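Local coordinates for protein prolyl 4-hydroxylase (Paramecium bursaria Chlorella virus 1, PDB 5C5T) that probably hydroxylates proline residues of collagen-like sequences as a 2-oxoglutarate- and iron-dependent dioxygenase of the double-stranded beta-helix fold, at residues F44-C50 / L157-L161; I101-T105 / A220-I224; F190-A194 / E204-A208. One frame throughout, in Å; residues are numbered along the deposited sequence.

Contact 1: F44-C50 / L157-L161. With AKG (2-oxoglutaric acid), chain C.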
loop_
_atom_site.group_PDB
_atom_site.type_symbol
_atom_site.label_atom_id
_atom_site.label_comp_id
_atom_site.label_asym_id
_atom_site.label_seq_id
_atom_site.Cartn_x
_atom_site.Cartn_y
_atom_site.Cartn_z
ATOM N N PHE A 44 8.180 -4.609 -9.573
ATOM C CA PHE A 44 8.553 -4.895 -8.195
ATOM C C PHE A 44 8.367 -6.387 -7.901
ATOM O O PHE A 44 9.243 -6.977 -7.279
ATOM C CB PHE A 44 7.721 -4.036 -7.245
ATOM C CG PHE A 44 8.125 -4.115 -5.800
ATOM C CD1 PHE A 44 9.215 -3.370 -5.323
ATOM C CD2 PHE A 44 7.458 -4.942 -4.906
ATOM C CE1 PHE A 44 9.575 -3.430 -3.968
ATOM C CE2 PHE A 44 7.825 -5.016 -3.576
ATOM C CZ PHE A 44 8.895 -4.267 -3.103
ATOM N N LEU A 45 7.237 -6.964 -8.323
ATOM C CA LEU A 45 7.075 -8.440 -8.365
ATOM C C LEU A 45 6.938 -8.909 -9.772
ATOM O O LEU A 45 6.374 -8.180 -10.587
ATOM C CB LEU A 45 5.839 -8.907 -7.588
ATOM C CG LEU A 45 5.842 -8.736 -6.066
ATOM C CD1 LEU A 45 4.536 -9.258 -5.444
ATOM C CD2 LEU A 45 7.081 -9.395 -5.418
ATOM N N SER A 46 7.378 -10.141 -10.077
ATOM C CA SER A 46 7.047 -10.698 -11.389
ATOM C C SER A 46 5.562 -11.039 -11.507
ATOM O O SER A 46 4.839 -11.163 -10.505
ATOM C CB SER A 46 7.855 -11.938 -11.679
ATOM O OG SER A 46 7.350 -13.030 -10.915
ATOM N N ASP A 47 5.112 -11.205 -12.732
ATOM C CA ASP A 47 3.726 -11.588 -12.974
ATOM C C ASP A 47 3.409 -12.944 -12.289
ATOM O O ASP A 47 2.361 -13.091 -11.660
ATOM C CB ASP A 47 3.410 -11.678 -14.472
ATOM C CG ASP A 47 3.264 -10.305 -15.155
ATOM O OD1 ASP A 47 3.524 -9.254 -14.541
ATOM O OD2 ASP A 47 2.862 -10.275 -16.341
ATOM N N ILE A 48 4.292 -13.922 -12.377
ATOM C CA ILE A 48 3.912 -15.224 -11.811
ATOM C C ILE A 48 3.949 -15.134 -10.261
ATOM O O ILE A 48 3.100 -15.767 -9.624
ATOM C CB ILE A 48 4.735 -16.380 -12.379
ATOM C CG1 ILE A 48 6.114 -16.416 -11.790
ATOM C CG2 ILE A 48 4.769 -16.326 -13.895
ATOM C CD1 ILE A 48 6.154 -17.368 -10.647
ATOM N N GLU A 49 4.835 -14.323 -9.667
ATOM C CA GLU A 49 4.822 -14.059 -8.212
ATOM C C GLU A 49 3.497 -13.432 -7.769
ATOM O O GLU A 49 2.936 -13.845 -6.741
ATOM C CB GLU A 49 5.986 -13.149 -7.801
ATOM C CG GLU A 49 7.345 -13.847 -7.795
ATOM C CD GLU A 49 8.508 -12.898 -7.707
ATOM O OE1 GLU A 49 8.340 -11.671 -7.928
ATOM O OE2 GLU A 49 9.622 -13.387 -7.412
ATOM N N CYS A 50 2.971 -12.443 -8.520
ATOM C CA CYS A 50 1.643 -11.922 -8.217
ATOM C C CYS A 50 0.557 -12.997 -8.235
ATOM O O CYS A 50 -0.301 -13.052 -7.347
ATOM C CB CYS A 50 1.298 -10.779 -9.173
ATOM S SG CYS A 50 2.340 -9.298 -9.083
ATOM N N LEU A 157 3.989 0.557 1.356
ATOM C CA LEU A 157 4.419 -0.015 0.088
ATOM C C LEU A 157 3.263 -0.916 -0.368
ATOM O O LEU A 157 2.922 -1.891 0.266
ATOM C CB LEU A 157 5.752 -0.726 0.211
ATOM C CG LEU A 157 6.318 -1.073 -1.175
ATOM C CD1 LEU A 157 7.836 -0.944 -1.314
ATOM C CD2 LEU A 157 5.833 -2.454 -1.548
ATOM N N MET A 158 2.646 -0.527 -1.468
ATOM C CA MET A 158 1.475 -1.231 -1.985
ATOM C C MET A 158 1.843 -1.815 -3.366
ATOM O O MET A 158 2.396 -1.114 -4.250
ATOM C CB MET A 158 0.256 -0.319 -2.118
ATOM C CG MET A 158 -0.987 -1.015 -2.669
ATOM S SD MET A 158 -2.374 0.087 -3.025
ATOM C CE MET A 158 -1.623 1.230 -4.155
ATOM N N VAL A 159 1.551 -3.105 -3.548
ATOM C CA VAL A 159 1.801 -3.778 -4.832
ATOM C C VAL A 159 0.503 -4.112 -5.508
ATOM O O VAL A 159 -0.386 -4.687 -4.872
ATOM C CB VAL A 159 2.617 -5.085 -4.656
ATOM C CG1 VAL A 159 3.071 -5.588 -6.024
ATOM C CG2 VAL A 159 3.743 -4.908 -3.753
ATOM N N TYR A 160 0.361 -3.756 -6.791
ATOM C CA TYR A 160 -0.811 -4.217 -7.585
ATOM C C TYR A 160 -0.580 -5.655 -8.020
ATOM O O TYR A 160 0.382 -5.933 -8.753
ATOM C CB TYR A 160 -1.045 -3.335 -8.832
ATOM C CG TYR A 160 -1.277 -1.857 -8.527
ATOM C CD1 TYR A 160 -2.405 -1.440 -7.905
ATOM C CD2 TYR A 160 -0.326 -0.908 -8.874
ATOM C CE1 TYR A 160 -2.617 -0.080 -7.609
ATOM C CE2 TYR A 160 -0.512 0.444 -8.573
ATOM C CZ TYR A 160 -1.667 0.840 -7.943
ATOM O OH TYR A 160 -1.864 2.192 -7.677
ATOM N N LEU A 161 -1.410 -6.574 -7.525
ATOM C CA LEU A 161 -1.297 -7.975 -7.926
ATOM C C LEU A 161 -2.133 -8.267 -9.156
ATOM O O LEU A 161 -1.755 -9.129 -9.946
ATOM C CB LEU A 161 -1.719 -8.906 -6.794
ATOM C CG LEU A 161 -0.999 -8.686 -5.455
ATOM C CD1 LEU A 161 -1.383 -9.820 -4.493
ATOM C CD2 LEU A 161 0.480 -8.602 -5.547
HETATM C C1 AKG C . -5.366 1.076 1.513
HETATM O O1 AKG C . -5.629 -0.166 1.524
HETATM O O2 AKG C . -5.101 1.646 2.604
HETATM C C2 AKG C . -5.491 1.859 0.236
HETATM O O5 AKG C . -5.525 3.057 0.318
HETATM C C3 AKG C . -5.588 1.124 -1.112
HETATM C C4 AKG C . -5.597 2.075 -2.280
HETATM C C5 AKG C . -6.067 1.418 -3.552
HETATM O O3 AKG C . -6.822 0.407 -3.503
HETATM O O4 AKG C . -5.674 1.883 -4.665
#
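With chi1 of -173°, Phe44 swings its ring away from its own backbone N and out over strand 153-160, where Leu157, also turned away from its N, comes from the opposite direction to meet it. Both methyls of Leu157 touch the far end of the ring: Leu157 CD2 lies 3.8 Å from Phe44 CE2, and CD1 packs against CE1 and CZ. The two branches of Val159 are shared out between neighbours. Val159 CG2, beside the backbone N, sits 3.9 Å from Phe44 CD2, whereas Val159 CG1 lies 4.0 Å from Leu45 CD1. Leu45 CD1 also reaches Leu161 CD2 at 4.1 Å, making a continuous apolar seam from Leu157 to Leu161. No hydrogen bond crosses the contact. Strand 153-160 belongs to the major sheet of the double-stranded beta-helix, the core fold of 2-oxoglutarate oxygenases, and the seam attaches the residues leading into helix 47-59 to the outer side of that sheet. The helix opens with a capping box: Ser46 OG accepts from Glu49 N at 3.1 Å, and Glu49 OE1 accepts from Ser46 N at 2.8 Å, met from above the carboxylate plane. One turn on, Cys50 faces the corner the chain turns at Leu161; Cys50 CB lies 3.6 Å from Leu161 O, and SG rests near Leu161 CD2. Lys104, from helix 96-109, forms a cation-pi contact with the Phe44 ring and a hydrogen bond to Phe44 O. Met158 and Tyr160 leave the strand on the other side. Met158 SD packs 3.9 Å from C4 of 2-oxoglutarate, and the Tyr160 hydroxyl is hydrogen-bonded to Thr172, which itself hydrogen-bonds the cosubstrate.

Contact 2: I101-T105 / A220-I224. With AKG (2-oxoglutaric acid), chain C.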
loop_
_atom_site.group_PDB
_atom_site.type_symbol
_atom_site.label_atom_id
_atom_site.label_comp_id
_atom_site.label_asym_id
_atom_site.label_seq_id
_atom_site.Cartn_x
_atom_site.Cartn_y
_atom_site.Cartn_z
ATOM N N ILE A 101 8.450 -9.435 -0.849
ATOM C CA ILE A 101 7.957 -8.060 -0.631
ATOM C C ILE A 101 8.748 -7.402 0.476
ATOM O O ILE A 101 9.247 -6.289 0.311
ATOM C CB ILE A 101 6.468 -8.046 -0.326
ATOM C CG1 ILE A 101 5.657 -8.482 -1.582
ATOM C CG2 ILE A 101 6.006 -6.622 0.116
ATOM C CD1 ILE A 101 4.161 -8.700 -1.353
ATOM N N GLN A 102 8.912 -8.104 1.591
ATOM C CA GLN A 102 9.515 -7.465 2.763
ATOM C C GLN A 102 10.990 -7.255 2.565
ATOM O O GLN A 102 11.529 -6.201 2.895
ATOM C CB GLN A 102 9.241 -8.310 3.994
ATOM C CG GLN A 102 7.742 -8.360 4.275
ATOM C CD GLN A 102 7.421 -8.937 5.609
ATOM O OE1 GLN A 102 8.126 -9.877 6.073
ATOM N NE2 GLN A 102 6.369 -8.385 6.268
ATOM N N LYS A 103 11.638 -8.228 1.955
ATOM C CA LYS A 103 13.059 -8.065 1.600
ATOM C C LYS A 103 13.317 -6.861 0.684
ATOM O O LYS A 103 14.194 -6.064 0.960
ATOM C CB LYS A 103 13.590 -9.333 0.937
ATOM C CG LYS A 103 15.103 -9.287 0.645
ATOM C CD LYS A 103 15.580 -10.577 0.010
ATOM C CE LYS A 103 17.100 -10.660 0.031
ATOM N NZ LYS A 103 17.646 -9.913 -1.110
ATOM N N LYS A 104 12.559 -6.730 -0.397
ATOM C CA LYS A 104 12.748 -5.609 -1.296
ATOM C C LYS A 104 12.337 -4.294 -0.678
ATOM O O LYS A 104 12.891 -3.245 -1.044
ATOM C CB LYS A 104 11.988 -5.856 -2.582
ATOM C CG LYS A 104 12.512 -7.023 -3.317
ATOM C CD LYS A 104 11.883 -7.220 -4.653
ATOM C CE LYS A 104 12.208 -6.067 -5.540
ATOM N NZ LYS A 104 12.009 -6.422 -6.945
ATOM N N THR A 105 11.367 -4.331 0.237
ATOM C CA THR A 105 10.949 -3.095 0.905
ATOM C C THR A 105 12.099 -2.649 1.821
ATOM O O THR A 105 12.453 -1.486 1.866
ATOM C CB THR A 105 9.633 -3.277 1.699
ATOM O OG1 THR A 105 8.586 -3.625 0.782
ATOM C CG2 THR A 105 9.248 -2.044 2.463
ATOM N N ALA A 220 -1.548 -5.868 -2.507
ATOM C CA ALA A 220 -0.842 -6.222 -1.273
ATOM C C ALA A 220 -0.284 -4.964 -0.593
ATOM O O ALA A 220 0.384 -4.141 -1.222
ATOM C CB ALA A 220 0.251 -7.212 -1.560
ATOM N N ASN A 221 -0.699 -4.763 0.662
ATOM C CA ASN A 221 -0.256 -3.616 1.475
ATOM C C ASN A 221 0.762 -4.010 2.487
ATOM O O ASN A 221 0.496 -4.833 3.377
ATOM C CB ASN A 221 -1.443 -2.975 2.227
ATOM C CG ASN A 221 -2.327 -2.163 1.342
ATOM O OD1 ASN A 221 -1.881 -1.274 0.653
ATOM N ND2 ASN A 221 -3.633 -2.430 1.413
ATOM N N GLN A 222 1.943 -3.423 2.358
ATOM C CA GLN A 222 3.019 -3.543 3.384
ATOM C C GLN A 222 3.143 -2.208 4.123
ATOM O O GLN A 222 3.678 -1.259 3.590
ATOM C CB GLN A 222 4.347 -3.934 2.757
ATOM C CG GLN A 222 5.501 -3.958 3.760
ATOM C CD GLN A 222 5.326 -5.005 4.859
ATOM O OE1 GLN A 222 5.624 -6.182 4.664
ATOM N NE2 GLN A 222 4.772 -4.595 5.987
ATOM N N TRP A 223 2.623 -2.138 5.334
ATOM C CA TRP A 223 2.742 -0.930 6.141
ATOM C C TRP A 223 4.019 -1.012 6.999
ATOM O O TRP A 223 4.439 -2.065 7.435
ATOM C CB TRP A 223 1.446 -0.667 6.991
ATOM C CG TRP A 223 0.277 -0.192 6.149
ATOM C CD1 TRP A 223 0.206 0.997 5.481
ATOM C CD2 TRP A 223 -0.955 -0.883 5.865
ATOM N NE1 TRP A 223 -0.980 1.083 4.803
ATOM C CE2 TRP A 223 -1.713 -0.055 5.021
ATOM C CE3 TRP A 223 -1.487 -2.134 6.229
ATOM C CZ2 TRP A 223 -2.985 -0.427 4.516
ATOM C CZ3 TRP A 223 -2.758 -2.498 5.748
ATOM C CH2 TRP A 223 -3.491 -1.648 4.880
ATOM N N ILE A 224 4.599 0.164 7.204
ATOM C CA ILE A 224 5.846 0.430 7.915
ATOM C C ILE A 224 5.490 1.284 9.141
ATOM O O ILE A 224 4.923 2.380 9.006
ATOM C CB ILE A 224 6.831 1.137 6.952
ATOM C CG1 ILE A 224 7.034 0.236 5.715
ATOM C CG2 ILE A 224 8.211 1.456 7.643
ATOM C CD1 ILE A 224 7.312 0.957 4.438
HETATM C C1 AKG C . -5.366 1.076 1.513
HETATM O O1 AKG C . -5.629 -0.166 1.524
HETATM O O2 AKG C . -5.101 1.646 2.604
HETATM C C2 AKG C . -5.491 1.859 0.236
HETATM O O5 AKG C . -5.525 3.057 0.318
HETATM C C3 AKG C . -5.588 1.124 -1.112
HETATM C C4 AKG C . -5.597 2.075 -2.280
HETATM C C5 AKG C . -6.067 1.418 -3.552
HETATM O O3 AKG C . -6.822 0.407 -3.503
HETATM O O4 AKG C . -5.674 1.883 -4.665
#
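The carboxamides of Gln102 and Gln222 meet with their planes 33° apart, joined by a hydrogen bond of 2.8 Å from Gln102 NE2 to Gln222 OE1. The acceptor lies nearly in the plane of the Gln102 amide, while the donor is slightly tilted from the Gln222 carbonyl plane. A bend at chi2 (64°) turns the Gln222 amide along the strand toward Trp223, and Gln222 NE2 donates to Trp223 O at 2.9 Å and also to Glu122 O, so both ends of the amide are held. Beside this polar bridge, Ile101 CD1 lies 4.2 Å from Ala220 CB, and Thr105 CG2 and Ile224 CD1 meet tip to tip at 4.1 Å. On the other side of the strand, Asn221 CB lies over one face of the Trp223 indole, toward its rim, and 2-oxoglutarate O2 lies at the ring edge, 3.5 Å from Trp223 CZ2. Asn221 ND2 gives a weak 3.0 Å hydrogen bond to 2-oxoglutarate O1. Helix 96-109 thus lies against the outer side of the major sheet, the axes of segments 101-105 and 220-224 at 46°, and strand 217-225 runs between strands 153-160 and 120-129.

Contact 3: F190-A194 / E204-A208. With ZN (zinc ion), chain D; AKG (2-oxoglutaric acid), chain C.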
loop_
_atom_site.group_PDB
_atom_site.type_symbol
_atom_site.label_atom_id
_atom_site.label_comp_id
_atom_site.label_asym_id
_atom_site.label_seq_id
_atom_site.Cartn_x
_atom_site.Cartn_y
_atom_site.Cartn_z
ATOM N N PHE A 190 5.149 3.227 -3.464
ATOM C CA PHE A 190 5.589 3.601 -2.106
ATOM C C PHE A 190 5.134 5.044 -1.771
ATOM O O PHE A 190 5.325 5.970 -2.571
ATOM C CB PHE A 190 7.112 3.495 -1.982
ATOM C CG PHE A 190 7.643 3.968 -0.666
ATOM C CD1 PHE A 190 7.697 3.107 0.408
ATOM C CD2 PHE A 190 8.021 5.277 -0.484
ATOM C CE1 PHE A 190 8.186 3.535 1.640
ATOM C CE2 PHE A 190 8.496 5.728 0.754
ATOM C CZ PHE A 190 8.566 4.857 1.808
ATOM N N PHE A 191 4.556 5.285 -0.585
ATOM C CA PHE A 191 4.342 6.654 -0.200
ATOM C C PHE A 191 4.504 6.876 1.287
ATOM O O PHE A 191 4.216 6.008 2.113
ATOM C CB PHE A 191 2.937 7.179 -0.660
ATOM C CG PHE A 191 1.752 6.365 -0.168
ATOM C CD1 PHE A 191 1.273 5.284 -0.896
ATOM C CD2 PHE A 191 1.048 6.717 1.017
ATOM C CE1 PHE A 191 0.151 4.578 -0.475
ATOM C CE2 PHE A 191 -0.031 5.984 1.449
ATOM C CZ PHE A 191 -0.505 4.930 0.679
ATOM N N TRP A 192 4.935 8.081 1.612
ATOM C CA TRP A 192 5.105 8.474 3.015
ATOM C C TRP A 192 3.764 8.794 3.657
ATOM O O TRP A 192 2.899 9.401 3.044
ATOM C CB TRP A 192 6.050 9.682 3.134
ATOM C CG TRP A 192 7.449 9.325 2.850
ATOM C CD1 TRP A 192 8.094 9.479 1.668
ATOM C CD2 TRP A 192 8.383 8.712 3.751
ATOM N NE1 TRP A 192 9.390 9.005 1.775
ATOM C CE2 TRP A 192 9.591 8.543 3.049
ATOM C CE3 TRP A 192 8.326 8.320 5.103
ATOM C CZ2 TRP A 192 10.736 7.974 3.641
ATOM C CZ3 TRP A 192 9.468 7.765 5.689
ATOM C CH2 TRP A 192 10.645 7.603 4.963
ATOM N N VAL A 193 3.580 8.314 4.881
ATOM C CA VAL A 193 2.340 8.509 5.652
ATOM C C VAL A 193 2.544 9.504 6.816
ATOM O O VAL A 193 1.700 10.368 7.073
ATOM C CB VAL A 193 1.811 7.138 6.168
ATOM C CG1 VAL A 193 0.559 7.334 7.106
ATOM C CG2 VAL A 193 1.399 6.240 5.023
ATOM N N ALA A 194 3.660 9.375 7.522
ATOM C CA ALA A 194 3.939 10.239 8.667
ATOM C C ALA A 194 5.440 10.476 8.840
ATOM O O ALA A 194 6.279 9.738 8.323
ATOM C CB ALA A 194 3.324 9.643 9.982
ATOM N N GLU A 204 -0.429 15.636 2.679
ATOM C CA GLU A 204 -0.249 15.547 1.218
ATOM C C GLU A 204 -0.554 14.168 0.595
ATOM O O GLU A 204 -0.778 14.056 -0.586
ATOM C CB GLU A 204 1.183 15.937 0.849
ATOM C CG GLU A 204 1.516 17.404 1.150
ATOM C CD GLU A 204 2.008 17.669 2.565
ATOM O OE1 GLU A 204 1.986 16.771 3.440
ATOM O OE2 GLU A 204 2.393 18.836 2.806
ATOM N N THR A 205 -0.511 13.109 1.379
ATOM C CA THR A 205 -0.741 11.772 0.830
ATOM C C THR A 205 -2.060 11.188 1.244
ATOM O O THR A 205 -2.215 9.973 1.244
ATOM C CB THR A 205 0.410 10.805 1.220
ATOM O OG1 THR A 205 0.565 10.789 2.645
ATOM C CG2 THR A 205 1.685 11.242 0.588
ATOM N N LEU A 206 -3.039 12.083 1.469
ATOM C CA LEU A 206 -4.463 11.706 1.359
ATOM C C LEU A 206 -4.636 10.886 0.078
ATOM O O LEU A 206 -4.188 11.274 -0.970
ATOM C CB LEU A 206 -5.346 12.952 1.328
ATOM C CG LEU A 206 -6.866 12.809 1.179
ATOM C CD1 LEU A 206 -7.407 12.250 2.483
ATOM C CD2 LEU A 206 -7.499 14.172 0.840
ATOM N N HIS A 207 -5.243 9.727 0.197
ATOM C CA HIS A 207 -5.405 8.895 -1.012
ATOM C C HIS A 207 -6.683 8.056 -0.969
ATOM O O HIS A 207 -7.319 7.906 0.092
ATOM C CB HIS A 207 -4.142 8.010 -1.178
ATOM C CG HIS A 207 -3.963 7.043 -0.053
ATOM N ND1 HIS A 207 -3.514 7.449 1.187
ATOM C CD2 HIS A 207 -4.272 5.733 0.069
ATOM C CE1 HIS A 207 -3.500 6.408 2.007
ATOM N NE2 HIS A 207 -3.996 5.366 1.362
ATOM N N ALA A 208 -7.032 7.503 -2.129
ATOM C CA ALA A 208 -8.231 6.691 -2.285
ATOM C C ALA A 208 -8.004 5.623 -3.322
ATOM O O ALA A 208 -7.147 5.771 -4.190
ATOM C CB ALA A 208 -9.389 7.564 -2.707
HETATM ZN ZN ZN D . -4.877 3.740 2.360
HETATM C C1 AKG C . -5.366 1.076 1.513
HETATM O O1 AKG C . -5.629 -0.166 1.524
HETATM O O2 AKG C . -5.101 1.646 2.604
HETATM C C2 AKG C . -5.491 1.859 0.236
HETATM O O5 AKG C . -5.525 3.057 0.318
HETATM C C3 AKG C . -5.588 1.124 -1.112
HETATM C C4 AKG C . -5.597 2.075 -2.280
HETATM C C5 AKG C . -6.067 1.418 -3.552
HETATM O O3 AKG C . -6.822 0.407 -3.503
HETATM O O4 AKG C . -5.674 1.883 -4.665
#
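Phe191 and His207 both hold their rings between the backbone N and the carbonyl carbon, with chi1 of 56° and 64°, and these matching torsions send the two rings toward each other between the two sheets. They meet edge-to-face, the edge of Phe191 toward one face of His207, with ring centroids 4.6 Å apart. The closest pair is Phe191 CE2 and His207 CE1 at 3.5 Å; Phe191 CZ stands over the same imidazole, displaced toward its rim. The imidazole is fixed at two corners. His207 ND1 donates to Thr205 O at 2.8 Å, with the acceptor close to the ring plane and the bond nearly along the C=O axis, which sets the ring's rotation and leaves His207 NE2 to coordinate the zinc ion at 2.1 Å. Donation at ND1 would be expected to make NE2 a stronger ligand. His138 and Asp140 complete the protein's share of this site, the two-histidine, one-carboxylate facial triad of the family, in which zinc here takes the place expected of iron. 2-Oxoglutarate chelates the metal through O2 and O5, and O5 lies near the plane of the His207 ring at its edge. Thr205 also uses the position between its N and carbonyl carbon for OG1, which points at Trp192 O, 2.7 Å from Thr205 OG1; Tyr202 O is a second acceptor within reach of the same hydroxyl. CB of Thr205 packs 4.1 Å from Phe191 CD2, beside the histidine contact. The Trp192 indole leads away from this junction, with Phe190 CE2 over one of its faces. Strand 188-192, between 38-41 and 153-160 in the major sheet, here faces strand 207-209 of the minor sheet, which runs between 134-138 and 172-174.

How the contacts relate
From the N terminus, residues 44-50 come first, and contact 1 closes a long loop when the chain returns to them at 157-161. Helix segment 101-105 lies within that loop but finds its partner only at 220-224, so contacts 1 and 2 cross. Contact 3, 190-194 with 204-208, closes a short loop after contact 1 is complete and is nested inside the loop of contact 2. Contacts 1 and 2 fix two helices to neighbouring strands of the major sheet and touch each other; contact 3 joins that sheet to the minor one, meeting contact 2 where Phe190 packs on Ile224. All three reach the 2-oxoglutarate between the sheets.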